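Amphoterin-induced protein 1 (Mus musculus, PDB 2XOT) promotes growth and fasciculation of neurites and may mediate homophilic and heterophilic cell-cell interaction. Local coordinates at residues B[68-73]-B[90-95]. Numbering follows the deposited sequence.
Sequences SLLLSH and LRYLDL
The Tyr92 ring is approached obliquely by Leu70, whose CD1 lies 4.2 Å from Tyr92 CD2, and by Ser68 OG. The Tyr92 side chain also touches Val116 and Leu118 of strand 116-118, and packs on Leu43 of the second subunit. The Asp94 carboxylate sits by Ser72, with OD2 3.6 Å from Ser72 CB. A water bridges the two residues: it donates to Asp94 OD2 at 2.9 Å and lies unusually close, 2.5 Å, to Ser72 OG. Asp94 OD1 is held by the Ser96 hydroxyl.

Leu69 bonds on both sides of Leu93, its N to Tyr92 O and its O to Asp94 N (3.0 Å, 169° at the hydrogen). Leu71 N then bonds Asp94 O at 2.8 Å, carrying the pairing past strand 68-70.

Leu69 and Leu93 lie on the other face, directed into the core, with Leu90, Leu71 and Leu95 buried beside them. Both hold CG anti to the backbone N (chi1 175° and 176°). Paired in register and with the same torsion, they lie side by side, with Leu69 CG 3.8 Å from Leu93 CD1. Leu71 and Leu95 also lie side by side, with Leu71 CB against Leu95 CD2. Leu90 crosses Leu69 at the other end, its CD1 3.8 Å from Leu69 CB. An alanine at Leu90 would probably open a gap beside Leu69 and leave that side chain less firmly packed.

Ser68, Leu70, Tyr92 and Asp94 share the concave face. This is the parallel strand pairing of adjacent leucine-rich repeats, here LRR 2 and LRR 3, in the solenoid region that mediates homodimerization.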
# COMPACT_ATOMS: atom_id res chain seq x y z
N SER B 68 5.75 3.54 7.86
CA SER B 68 5.53 2.31 8.61
C SER B 68 6.37 2.22 9.88
O SER B 68 7.57 2.42 9.84
CB SER B 68 5.86 1.13 7.72
OG SER B 68 4.98 1.16 6.59
N LEU B 69 5.71 1.87 10.98
CA LEU B 69 6.34 1.75 12.27
C LEU B 69 5.92 0.40 12.83
O LEU B 69 4.75 0.18 13.13
CB LEU B 69 5.89 2.89 13.17
CG LEU B 69 6.37 2.84 14.62
CD1 LEU B 69 7.87 2.60 14.70
CD2 LEU B 69 5.99 4.14 15.30
N LEU B 70 6.87 -0.52 12.89
CA LEU B 70 6.62 -1.89 13.26
C LEU B 70 7.16 -2.09 14.66
O LEU B 70 8.38 -2.09 14.83
CB LEU B 70 7.33 -2.83 12.28
CG LEU B 70 6.68 -3.11 10.92
CD1 LEU B 70 5.85 -1.98 10.40
CD2 LEU B 70 7.76 -3.56 9.88
N LEU B 71 6.26 -2.30 15.62
CA LEU B 71 6.61 -2.46 17.04
C LEU B 71 6.07 -3.75 17.66
O LEU B 71 6.00 -3.86 18.89
CB LEU B 71 6.10 -1.25 17.82
CG LEU B 71 6.88 0.04 17.56
CD1 LEU B 71 6.02 1.24 17.83
CD2 LEU B 71 8.20 0.10 18.40
N SER B 72 5.67 -4.70 16.84
CA SER B 72 5.08 -5.95 17.35
C SER B 72 6.09 -6.76 18.13
O SER B 72 7.29 -6.58 17.97
CB SER B 72 4.51 -6.79 16.21
OG SER B 72 5.54 -7.38 15.43
N HIS B 73 5.60 -7.66 18.97
CA HIS B 73 6.44 -8.59 19.73
C HIS B 73 7.46 -7.86 20.59
O HIS B 73 8.65 -8.16 20.59
CB HIS B 73 7.10 -9.62 18.80
CG HIS B 73 6.14 -10.61 18.24
ND1 HIS B 73 5.60 -11.63 18.99
CD2 HIS B 73 5.58 -10.70 17.01
CE1 HIS B 73 4.76 -12.32 18.25
NE2 HIS B 73 4.73 -11.78 17.04
N LEU B 90 2.63 8.91 9.27
CA LEU B 90 2.55 7.48 9.45
C LEU B 90 1.25 6.94 8.83
O LEU B 90 0.16 7.46 9.12
CB LEU B 90 2.60 7.15 10.94
CG LEU B 90 3.15 5.79 11.34
CD1 LEU B 90 4.64 5.65 10.92
CD2 LEU B 90 2.94 5.56 12.83
N ARG B 91 1.39 5.90 8.00
CA ARG B 91 0.25 5.19 7.37
C ARG B 91 -0.06 3.82 7.98
O ARG B 91 -1.19 3.39 7.98
CB ARG B 91 0.53 4.97 5.89
CG ARG B 91 0.67 6.23 5.12
CD ARG B 91 1.24 5.97 3.75
NE ARG B 91 1.53 7.25 3.12
CZ ARG B 91 2.10 7.40 1.93
NH1 ARG B 91 2.44 6.35 1.20
NH2 ARG B 91 2.33 8.64 1.48
N TYR B 92 0.95 3.13 8.49
CA TYR B 92 0.82 1.74 8.94
C TYR B 92 1.53 1.62 10.30
O TYR B 92 2.71 1.96 10.40
CB TYR B 92 1.48 0.79 7.92
CG TYR B 92 1.23 -0.72 8.11
CD1 TYR B 92 0.30 -1.39 7.33
CD2 TYR B 92 1.96 -1.48 9.03
CE1 TYR B 92 0.09 -2.76 7.47
CE2 TYR B 92 1.73 -2.85 9.19
CZ TYR B 92 0.80 -3.48 8.40
OH TYR B 92 0.58 -4.84 8.55
N LEU B 93 0.81 1.15 11.32
CA LEU B 93 1.36 1.04 12.69
C LEU B 93 1.04 -0.34 13.25
O LEU B 93 -0.12 -0.67 13.42
CB LEU B 93 0.78 2.14 13.61
CG LEU B 93 1.15 2.12 15.11
CD1 LEU B 93 2.67 2.22 15.35
CD2 LEU B 93 0.44 3.28 15.85
N ASP B 94 2.06 -1.13 13.55
CA ASP B 94 1.88 -2.47 14.15
C ASP B 94 2.28 -2.47 15.64
O ASP B 94 3.47 -2.35 15.98
CB ASP B 94 2.71 -3.48 13.37
CG ASP B 94 2.40 -4.91 13.73
OD1 ASP B 94 1.62 -5.15 14.68
OD2 ASP B 94 2.96 -5.82 13.06
N LEU B 95 1.26 -2.60 16.50
CA LEU B 95 1.40 -2.68 17.96
C LEU B 95 0.90 -4.02 18.48
O LEU B 95 0.60 -4.16 19.66
CB LEU B 95 0.63 -1.52 18.61
CG LEU B 95 1.38 -0.17 18.56
CD1 LEU B 95 0.45 1.01 18.97
CD2 LEU B 95 2.63 -0.17 19.45
O HOH W 1 5.84 -5.81 13.45